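Local coordinates for LYND (Lyngbya aestuarii, PDB 4V1T), which probably acts as a YcaO-family cyclodehydratase that uses ATP and magnesium to form heterocycles in a precursor peptide, at residues Leu153-Thr158 / Thr179-Lys184; Val189-Pro194 / Ile290-His295; Ala261-Lys266 / Pro284-Lys289. All coordinates share one frame; numbering follows the deposited sequence.

Contact 1: residues Leu153-Thr158 / Thr179-Lys184; sequences LNVVLT and TWLLVK
Val156 holds the apolar centre, on the face of the sheet it shares with Trp180 and Leu182. Its CG1, anti to the backbone N, runs alongside the neighbouring leucine, with Val156 CG1 3.9 Å from Leu182 CD2. The valine crosses obliquely to the indole, with Val156 CG2 3.7 Å from Trp180 CE3. With chi1 of Trp180 at 56° CG sits between the backbone N and the carbonyl carbon, and chi2 of -64° turns the ring so that CE3 meets the valine. Thr158 adds a methyl of its own, Thr158 CG2 slanting across Leu182 CD2 at 3.8 Å. Helix 165-176, the connection of this beta-alpha-beta unit, lays Leu166 on Val156 and Leu182, while Phe196 stacks on Trp180.

On the other face Val155 and Leu181 run alongside each other off the strands, with Val155 CG1 4.0 Å from Leu181 CD2; Ile264 of helix 250-275 packs on both.

Between the faces runs the parallel pairing of strands 154-157 and 180-184, inclined at 20°. Asn154 bonds to both residues flanking Trp180: its N gives to Thr179 O, and its O takes Leu181 N at 2.7 Å. Val156 does the same around Leu182, with Val156 N 2.7 Å from Leu181 O and Val183 N reaching Val156 O. Thr158 N closes the series on Val183 O, 2.8 Å away and nearly along the C=O axis.

At the polar edge Thr158 OG1 hydrogen-bonds to Asp160 O, and Lys184, bent at its last torsion, hydrogen-bonds through NZ to Val186 O and Val189 O and forms a salt bridge with Glu28 of the second subunit. The chemistry is thus divided: main-chain polarity is spent strand to strand, mostly hydrocarbon lies on the two faces, and charge appears at the C-terminal end, where the subunits meet.

Contact 2: residues Val189-Pro194 / Ile290-His295; sequences VLWLGP and IITLNH
Here the mixed sheet is antiparallel: strand 189-196 pairs with strand 289-294, a 164° arrangement that carries the sheet on from its parallel half. Two hydrogen-bonded pairs, Leu190 with Leu293 and Leu192 with Ile291, each make a reciprocal couple of backbone bonds. The second is in plane both ways, with Ile291 N 2.8 Å from Leu192 O and nearly straight. The first is less regular, since Leu190 N meets Leu293 O at 2.9 Å from 40° above the carbonyl plane.

These four side chains share one face. Leu190 and Leu293 cross obliquely with their CB atoms 4.1 Å apart; Phe259 of helix 250-275 packs on Leu190 and Leu192, and Leu300 of the second subunit on Leu293.

On the reverse face Thr292 and Trp191 form a non-hydrogen-bonded pair. Thr292 OG1 takes the crowded position between the backbone N and the carbonyl carbon and bonds to His303 NE2; that leaves CG2 over the indole, a CH-pi contact 4.1 Å from Thr292 CG2 to the centroid of the Trp191 five-membered ring.

At one end Val189 CG2 touches the Asn294 amide, whose OD1 bonds to Ser296 OG and to Gln29 NE2 of the second subunit. At the other, Gly193 adopts a positive phi that would jam a side chain against the preceding carbonyl, and a cis peptide follows. The ring after it lies beside an isoleucine, with Pro194 CD 3.5 Å from Ile290 CG1.

Contact 3: residues Ala261-Lys266 / Pro284-Lys289; sequences ATEIAK and PTLDGK
A type II beta turn, Leu286 to Lys289, leads into strand 289-294, and the residues just before and at its start pack against the middle of helix 250-275. The tight part is small. Leu286 lies across Glu263 at about a right angle and pushes one methyl against the base of the acid, with Leu286 CD1 3.5 Å from Glu263 CB. Leu192 of the sheet touches both side chains, and Leu298 of the second subunit packs on them too. One turn along the helix, Thr285 turns its methyl to the helix backbone, CG2 coming 3.7 Å from Lys266 O.

Elsewhere the two segments stand apart, no direct hydrogen bond joins them, and water does the bridging. The chain of Glu263 bends at chi2 (-61°), and Lys266 NZ makes a salt bridge to Glu263 OE2 at 3.0 Å. One water gives a hydrogen to Glu263 O and another to OE1, and accepts a hydrogen bond from Leu286 N. A second water gives to Glu263 OE1, 2.8 Å away, and to Pro284 O, and accepts one from Lys266 NZ. OE1 thus takes two water donors besides a weak bond from the lysine, an environment that would probably favour the charged carboxylate. Lys266 NZ also bonds to Ser296 O of the second subunit.

Thr285 OG1, in the crowded position between the backbone N and the carbonyl carbon, faces the turn and also bonds to Lys270 NZ. An alanine here would remove both OG1 and CG2, and would probably loosen the turn as well as its packing on the helix. Gly288, at a phi of 68°, suits the turn, which Lys289 N closes on Leu286 O. Thr285 OG1 donates to Asp287 OD1 at 2.8 Å, from above the carboxylate plane.

All three contacts are buried, but their chemistry differs. Contacts 1 and 2 belong to one sheet, parallel in the first and antiparallel in the second, and are joined directly where Leu182 O meets Gly193 N and Lys184 N meets Trp191 O. Both rest on backbone bonding, whereas contact 3 joins helix to loop with side-chain packing and water. Its helix and turn lie against the same sheet, the turn through Leu286, which touches Leu181 of contact 1 and Leu192 and Ile291 of contact 2. The second subunit reaches contact 1 at Lys184 alone, but meets several residues of the other two.

Contact 1: residues Leu153-Thr158 / Thr179-Lys184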
loop_
_atom_site.group_PDB
_atom_site.type_symbol
_atom_site.label_atom_id
_atom_site.label_comp_id
_atom_site.label_asym_id
_atom_site.label_seq_id
_atom_site.Cartn_x
_atom_site.Cartn_y
_atom_site.Cartn_z
ATOM N N LEU B 153 -8.180 -31.844 -13.147
ATOM C CA LEU B 153 -8.908 -30.748 -12.519
ATOM C C LEU B 153 -10.413 -30.867 -12.678
ATOM O O LEU B 153 -10.920 -31.045 -13.784
ATOM C CB LEU B 153 -8.448 -29.419 -13.096
ATOM C CG LEU B 153 -9.003 -28.173 -12.416
ATOM C CD1 LEU B 153 -8.380 -27.996 -11.041
ATOM C CD2 LEU B 153 -8.766 -26.956 -13.279
ATOM N N ASN B 154 -11.127 -30.770 -11.562
ATOM C CA ASN B 154 -12.583 -30.635 -11.590
ATOM C C ASN B 154 -12.941 -29.175 -11.351
ATOM O O ASN B 154 -12.549 -28.596 -10.343
ATOM C CB ASN B 154 -13.236 -31.537 -10.539
ATOM C CG ASN B 154 -14.756 -31.493 -10.585
ATOM O OD1 ASN B 154 -15.364 -31.382 -11.651
ATOM N ND2 ASN B 154 -15.377 -31.571 -9.419
ATOM N N VAL B 155 -13.668 -28.577 -12.286
ATOM C CA VAL B 155 -14.091 -27.191 -12.162
ATOM C C VAL B 155 -15.538 -27.115 -11.686
ATOM O O VAL B 155 -16.439 -27.654 -12.330
ATOM C CB VAL B 155 -13.956 -26.453 -13.496
ATOM C CG1 VAL B 155 -14.273 -24.986 -13.329
ATOM C CG2 VAL B 155 -12.555 -26.620 -14.047
ATOM N N VAL B 156 -15.751 -26.435 -10.561
ATOM C CA VAL B 156 -17.074 -26.323 -9.963
ATOM C C VAL B 156 -17.611 -24.901 -10.112
ATOM O O VAL B 156 -17.025 -23.958 -9.590
ATOM C CB VAL B 156 -17.048 -26.711 -8.472
ATOM C CG1 VAL B 156 -18.453 -26.641 -7.873
ATOM C CG2 VAL B 156 -16.481 -28.105 -8.299
ATOM N N LEU B 157 -18.727 -24.761 -10.828
ATOM C CA LEU B 157 -19.362 -23.462 -11.018
ATOM C C LEU B 157 -20.489 -23.314 -10.003
ATOM O O LEU B 157 -21.394 -24.145 -9.964
ATOM C CB LEU B 157 -19.922 -23.309 -12.430
ATOM C CG LEU B 157 -19.166 -23.945 -13.590
ATOM C CD1 LEU B 157 -19.802 -23.516 -14.899
ATOM C CD2 LEU B 157 -17.701 -23.568 -13.589
ATOM N N THR B 158 -20.427 -22.264 -9.187
ATOM C CA THR B 158 -21.416 -22.041 -8.144
ATOM C C THR B 158 -21.988 -20.644 -8.266
ATOM O O THR B 158 -21.411 -19.796 -8.951
ATOM C CB THR B 158 -20.820 -22.223 -6.734
ATOM O OG1 THR B 158 -21.875 -22.207 -5.758
ATOM C CG2 THR B 158 -19.796 -21.126 -6.417
ATOM N N THR B 179 -7.868 -32.628 -7.248
ATOM C CA THR B 179 -7.677 -31.195 -7.290
ATOM C C THR B 179 -8.868 -30.574 -8.031
ATOM O O THR B 179 -9.268 -31.056 -9.083
ATOM C CB THR B 179 -6.356 -30.817 -7.988
ATOM O OG1 THR B 179 -5.254 -31.237 -7.183
ATOM C CG2 THR B 179 -6.257 -29.319 -8.204
ATOM N N TRP B 180 -9.434 -29.509 -7.478
ATOM C CA TRP B 180 -10.597 -28.890 -8.085
ATOM C C TRP B 180 -10.567 -27.374 -7.959
ATOM O O TRP B 180 -9.865 -26.827 -7.106
ATOM C CB TRP B 180 -11.883 -29.450 -7.475
ATOM C CG TRP B 180 -11.983 -29.335 -5.974
ATOM C CD1 TRP B 180 -11.184 -29.948 -5.052
ATOM C CD2 TRP B 180 -12.965 -28.597 -5.224
ATOM N NE1 TRP B 180 -11.591 -29.620 -3.778
ATOM C CE2 TRP B 180 -12.683 -28.797 -3.858
ATOM C CE3 TRP B 180 -14.047 -27.781 -5.577
ATOM C CZ2 TRP B 180 -13.440 -28.208 -2.845
ATOM C CZ3 TRP B 180 -14.799 -27.195 -4.568
ATOM C CH2 TRP B 180 -14.492 -27.414 -3.220
ATOM N N LEU B 181 -11.340 -26.714 -8.824
ATOM C CA LEU B 181 -11.410 -25.261 -8.892
ATOM C C LEU B 181 -12.835 -24.769 -8.638
ATOM O O LEU B 181 -13.802 -25.377 -9.096
ATOM C CB LEU B 181 -10.933 -24.771 -10.263
ATOM C CG LEU B 181 -11.265 -23.321 -10.644
ATOM C CD1 LEU B 181 -10.520 -22.344 -9.767
ATOM C CD2 LEU B 181 -10.932 -23.058 -12.100
ATOM N N LEU B 182 -12.957 -23.667 -7.904
ATOM C CA LEU B 182 -14.242 -23.033 -7.679
ATOM C C LEU B 182 -14.319 -21.744 -8.475
ATOM O O LEU B 182 -13.341 -21.014 -8.593
ATOM C CB LEU B 182 -14.463 -22.734 -6.195
ATOM C CG LEU B 182 -15.542 -23.502 -5.437
ATOM C CD1 LEU B 182 -15.659 -22.927 -4.033
ATOM C CD2 LEU B 182 -16.887 -23.478 -6.141
ATOM N N VAL B 183 -15.494 -21.476 -9.023
ATOM C CA VAL B 183 -15.736 -20.232 -9.728
ATOM C C VAL B 183 -17.204 -19.836 -9.619
ATOM O O VAL B 183 -18.090 -20.688 -9.539
ATOM C CB VAL B 183 -15.339 -20.334 -11.213
ATOM C CG1 VAL B 183 -16.189 -21.342 -11.929
ATOM C CG2 VAL B 183 -15.452 -18.982 -11.895
ATOM N N LYS B 184 -17.439 -18.530 -9.603
ATOM C CA LYS B 184 -18.773 -17.958 -9.549
ATOM C C LYS B 184 -18.830 -16.854 -10.592
ATOM O O LYS B 184 -18.436 -15.733 -10.323
ATOM C CB LYS B 184 -19.069 -17.418 -8.146
ATOM C CG LYS B 184 -20.342 -16.564 -7.995
ATOM C CD LYS B 184 -20.369 -15.915 -6.608
ATOM C CE LYS B 184 -21.294 -14.722 -6.527
ATOM N NZ LYS B 184 -20.868 -13.621 -7.429
#

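Contact 2: residues Val189-Pro194 / Ile290-His295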
loop_
_atom_site.group_PDB
_atom_site.type_symbol
_atom_site.label_atom_id
_atom_site.label_comp_id
_atom_site.label_asym_id
_atom_site.label_seq_id
_atom_site.Cartn_x
_atom_site.Cartn_y
_atom_site.Cartn_z
ATOM N N VAL B 189 -20.126 -9.476 -8.894
ATOM C CA VAL B 189 -18.741 -9.732 -8.527
ATOM C C VAL B 189 -18.323 -11.145 -8.910
ATOM O O VAL B 189 -18.817 -12.121 -8.346
ATOM C CB VAL B 189 -18.503 -9.546 -7.019
ATOM C CG1 VAL B 189 -17.013 -9.625 -6.706
ATOM C CG2 VAL B 189 -19.074 -8.211 -6.544
ATOM N N LEU B 190 -17.407 -11.251 -9.866
ATOM C CA LEU B 190 -16.822 -12.528 -10.227
ATOM C C LEU B 190 -15.961 -13.024 -9.088
ATOM O O LEU B 190 -15.117 -12.285 -8.596
ATOM C CB LEU B 190 -15.985 -12.405 -11.508
ATOM C CG LEU B 190 -14.959 -13.517 -11.787
ATOM C CD1 LEU B 190 -15.636 -14.848 -12.077
ATOM C CD2 LEU B 190 -14.038 -13.131 -12.928
ATOM N N TRP B 191 -16.189 -14.265 -8.659
ATOM C CA TRP B 191 -15.239 -14.961 -7.789
ATOM C C TRP B 191 -14.561 -16.027 -8.625
ATOM O O TRP B 191 -15.217 -16.789 -9.330
ATOM C CB TRP B 191 -15.910 -15.612 -6.583
ATOM C CG TRP B 191 -16.530 -14.666 -5.611
ATOM C CD1 TRP B 191 -17.157 -13.483 -5.890
ATOM C CD2 TRP B 191 -16.591 -14.833 -4.194
ATOM N NE1 TRP B 191 -17.599 -12.898 -4.725
ATOM C CE2 TRP B 191 -17.271 -13.709 -3.671
ATOM C CE3 TRP B 191 -16.138 -15.823 -3.313
ATOM C CZ2 TRP B 191 -17.510 -13.549 -2.302
ATOM C CZ3 TRP B 191 -16.372 -15.665 -1.957
ATOM C CH2 TRP B 191 -17.054 -14.532 -1.463
ATOM N N LEU B 192 -13.240 -16.072 -8.537
ATOM C CA LEU B 192 -12.440 -16.998 -9.316
ATOM C C LEU B 192 -11.383 -17.629 -8.408
ATOM O O LEU B 192 -10.548 -16.945 -7.840
ATOM C CB LEU B 192 -11.802 -16.258 -10.496
ATOM C CG LEU B 192 -10.845 -17.036 -11.388
ATOM C CD1 LEU B 192 -11.526 -18.222 -12.044
ATOM C CD2 LEU B 192 -10.246 -16.117 -12.443
ATOM N N GLY B 193 -11.436 -18.947 -8.275
ATOM C CA GLY B 193 -10.537 -19.667 -7.393
ATOM C C GLY B 193 -11.205 -19.927 -6.055
ATOM O O GLY B 193 -12.334 -19.485 -5.822
ATOM N N PRO B 194 -10.516 -20.642 -5.169
ATOM C CA PRO B 194 -9.176 -21.161 -5.426
ATOM C C PRO B 194 -9.163 -22.476 -6.173
ATOM O O PRO B 194 -10.215 -23.082 -6.409
ATOM C CB PRO B 194 -8.632 -21.364 -4.022
ATOM C CG PRO B 194 -9.824 -21.811 -3.257
ATOM C CD PRO B 194 -11.005 -21.061 -3.842
ATOM N N ILE B 290 -8.100 -16.591 -4.006
ATOM C CA ILE B 290 -9.367 -16.216 -4.621
ATOM C C ILE B 290 -9.230 -14.829 -5.239
ATOM O O ILE B 290 -8.689 -13.906 -4.633
ATOM C CB ILE B 290 -10.513 -16.224 -3.613
ATOM C CG1 ILE B 290 -10.686 -17.633 -3.045
ATOM C CG2 ILE B 290 -11.808 -15.772 -4.286
ATOM C CD1 ILE B 290 -11.652 -17.714 -1.889
ATOM N N ILE B 291 -9.738 -14.693 -6.453
ATOM C CA ILE B 291 -9.773 -13.413 -7.144
ATOM C C ILE B 291 -11.206 -12.929 -7.221
ATOM O O ILE B 291 -12.079 -13.664 -7.669
ATOM C CB ILE B 291 -9.242 -13.535 -8.580
ATOM C CG1 ILE B 291 -7.805 -14.042 -8.558
ATOM C CG2 ILE B 291 -9.374 -12.209 -9.329
ATOM C CD1 ILE B 291 -6.801 -13.070 -7.980
ATOM N N THR B 292 -11.433 -11.697 -6.791
ATOM C CA THR B 292 -12.740 -11.069 -6.938
ATOM C C THR B 292 -12.612 -9.925 -7.926
ATOM O O THR B 292 -11.757 -9.057 -7.772
ATOM C CB THR B 292 -13.316 -10.552 -5.602
ATOM O OG1 THR B 292 -12.397 -9.631 -4.997
ATOM C CG2 THR B 292 -13.565 -11.706 -4.658
ATOM N N LEU B 293 -13.451 -9.950 -8.956
ATOM C CA LEU B 293 -13.534 -8.874 -9.925
ATOM C C LEU B 293 -14.921 -8.248 -9.853
ATOM O O LEU B 293 -15.896 -8.801 -10.367
ATOM C CB LEU B 293 -13.256 -9.383 -11.337
ATOM C CG LEU B 293 -13.440 -8.379 -12.480
ATOM C CD1 LEU B 293 -12.490 -7.207 -12.337
ATOM C CD2 LEU B 293 -13.256 -9.056 -13.832
ATOM N N ASN B 294 -14.999 -7.096 -9.199
ATOM C CA ASN B 294 -16.242 -6.347 -9.114
ATOM C C ASN B 294 -16.528 -5.689 -10.453
ATOM O O ASN B 294 -15.726 -4.893 -10.940
ATOM C CB ASN B 294 -16.152 -5.306 -8.000
ATOM C CG ASN B 294 -17.510 -4.771 -7.595
ATOM O OD1 ASN B 294 -18.372 -4.517 -8.435
ATOM N ND2 ASN B 294 -17.709 -4.608 -6.306
ATOM N N HIS B 295 -17.653 -6.053 -11.059
ATOM C CA HIS B 295 -18.013 -5.566 -12.385
ATOM C C HIS B 295 -18.689 -4.184 -12.337
ATOM O O HIS B 295 -18.474 -3.361 -13.230
ATOM C CB HIS B 295 -18.958 -6.557 -13.071
ATOM C CG HIS B 295 -18.334 -7.874 -13.403
ATOM N ND1 HIS B 295 -17.302 -8.001 -14.309
ATOM C CD2 HIS B 295 -18.615 -9.130 -12.974
ATOM C CE1 HIS B 295 -16.967 -9.275 -14.414
ATOM N NE2 HIS B 295 -17.744 -9.980 -13.611
#

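Contact 3: residues Ala261-Lys266 / Pro284-Lys289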
loop_
_atom_site.group_PDB
_atom_site.type_symbol
_atom_site.label_atom_id
_atom_site.label_comp_id
_atom_site.label_asym_id
_atom_site.label_seq_id
_atom_site.Cartn_x
_atom_site.Cartn_y
_atom_site.Cartn_z
ATOM N N ALA B 261 -11.327 -19.796 -17.985
ATOM C CA ALA B 261 -10.693 -20.685 -18.956
ATOM C C ALA B 261 -9.166 -20.495 -18.981
ATOM O O ALA B 261 -8.408 -21.466 -18.982
ATOM C CB ALA B 261 -11.277 -20.457 -20.343
ATOM N N THR B 262 -8.734 -19.240 -18.981
ATOM C CA THR B 262 -7.317 -18.905 -18.977
ATOM C C THR B 262 -6.612 -19.458 -17.742
ATOM O O THR B 262 -5.529 -20.037 -17.837
ATOM C CB THR B 262 -7.124 -17.377 -19.027
ATOM O OG1 THR B 262 -7.705 -16.871 -20.231
ATOM C CG2 THR B 262 -5.648 -17.007 -18.990
ATOM N N GLU B 263 -7.227 -19.278 -16.576
ATOM C CA GLU B 263 -6.616 -19.721 -15.327
ATOM C C GLU B 263 -6.649 -21.245 -15.197
ATOM O O GLU B 263 -5.784 -21.849 -14.546
ATOM C CB GLU B 263 -7.299 -19.064 -14.132
ATOM C CG GLU B 263 -7.093 -17.563 -14.052
ATOM C CD GLU B 263 -5.631 -17.163 -13.916
ATOM O OE1 GLU B 263 -4.868 -17.880 -13.235
ATOM O OE2 GLU B 263 -5.247 -16.121 -14.484
ATOM N N ILE B 264 -7.642 -21.859 -15.820
ATOM C CA ILE B 264 -7.709 -23.306 -15.876
ATOM C C ILE B 264 -6.529 -23.824 -16.703
ATOM O O ILE B 264 -5.842 -24.746 -16.299
ATOM C CB ILE B 264 -9.043 -23.785 -16.471
ATOM C CG1 ILE B 264 -10.158 -23.623 -15.434
ATOM C CG2 ILE B 264 -8.961 -25.262 -16.875
ATOM C CD1 ILE B 264 -11.562 -23.642 -16.022
ATOM N N ALA B 265 -6.317 -23.209 -17.861
ATOM C CA ALA B 265 -5.212 -23.570 -18.745
ATOM C C ALA B 265 -3.871 -23.383 -18.051
ATOM O O ALA B 265 -3.005 -24.246 -18.116
ATOM C CB ALA B 265 -5.264 -22.748 -20.019
ATOM N N LYS B 266 -3.714 -22.258 -17.372
ATOM C CA LYS B 266 -2.482 -21.964 -16.687
ATOM C C LYS B 266 -2.224 -22.958 -15.573
ATOM O O LYS B 266 -1.077 -23.319 -15.316
ATOM C CB LYS B 266 -2.496 -20.541 -16.131
ATOM C CG LYS B 266 -2.248 -19.465 -17.179
ATOM C CD LYS B 266 -1.714 -18.189 -16.563
ATOM C CE LYS B 266 -2.818 -17.365 -15.957
ATOM N NZ LYS B 266 -2.334 -16.520 -14.842
ATOM N N PRO B 284 2.247 -17.351 -11.124
ATOM C CA PRO B 284 1.142 -17.572 -10.187
ATOM C C PRO B 284 -0.076 -18.236 -10.817
ATOM O O PRO B 284 -0.394 -17.988 -11.975
ATOM C CB PRO B 284 0.807 -16.155 -9.703
ATOM C CG PRO B 284 1.248 -15.271 -10.805
ATOM C CD PRO B 284 2.462 -15.919 -11.401
ATOM N N THR B 285 -0.737 -19.088 -10.038
ATOM C CA THR B 285 -2.003 -19.687 -10.417
ATOM C C THR B 285 -2.969 -19.523 -9.237
ATOM O O THR B 285 -2.612 -18.940 -8.221
ATOM C CB THR B 285 -1.835 -21.164 -10.807
ATOM O OG1 THR B 285 -0.985 -21.814 -9.863
ATOM C CG2 THR B 285 -1.211 -21.285 -12.171
ATOM N N LEU B 286 -4.182 -20.037 -9.367
ATOM C CA LEU B 286 -5.225 -19.790 -8.366
ATOM C C LEU B 286 -5.162 -20.717 -7.149
ATOM O O LEU B 286 -6.081 -20.736 -6.334
ATOM C CB LEU B 286 -6.589 -19.911 -9.026
ATOM C CG LEU B 286 -6.884 -18.903 -10.135
ATOM C CD1 LEU B 286 -8.216 -19.236 -10.788
ATOM C CD2 LEU B 286 -6.903 -17.492 -9.588
ATOM N N ASP B 287 -4.092 -21.496 -7.022
ATOM C CA ASP B 287 -3.951 -22.390 -5.869
ATOM C C ASP B 287 -3.820 -21.583 -4.578
ATOM O O ASP B 287 -2.900 -20.789 -4.419
ATOM C CB ASP B 287 -2.755 -23.330 -6.036
ATOM C CG ASP B 287 -1.459 -22.586 -6.354
ATOM O OD1 ASP B 287 -1.494 -21.622 -7.147
ATOM O OD2 ASP B 287 -0.414 -22.959 -5.797
ATOM N N GLY B 288 -4.761 -21.791 -3.663
ATOM C CA GLY B 288 -4.772 -21.073 -2.387
ATOM C C GLY B 288 -5.067 -19.587 -2.504
ATOM O O GLY B 288 -4.700 -18.801 -1.629
ATOM N N LYS B 289 -5.732 -19.203 -3.592
ATOM C CA LYS B 289 -6.013 -17.800 -3.889
ATOM C C LYS B 289 -7.416 -17.649 -4.428
ATOM O O LYS B 289 -7.861 -18.460 -5.229
ATOM C CB LYS B 289 -5.043 -17.257 -4.941
ATOM C CG LYS B 289 -4.028 -16.257 -4.430
ATOM C CD LYS B 289 -3.484 -15.395 -5.564
ATOM C CE LYS B 289 -2.692 -16.206 -6.585
ATOM N NZ LYS B 289 -2.574 -15.496 -7.894
HETATM O O HOH W 1 -4.608 -20.567 -12.455
HETATM O O HOH W 2 -2.866 -16.469 -11.898
#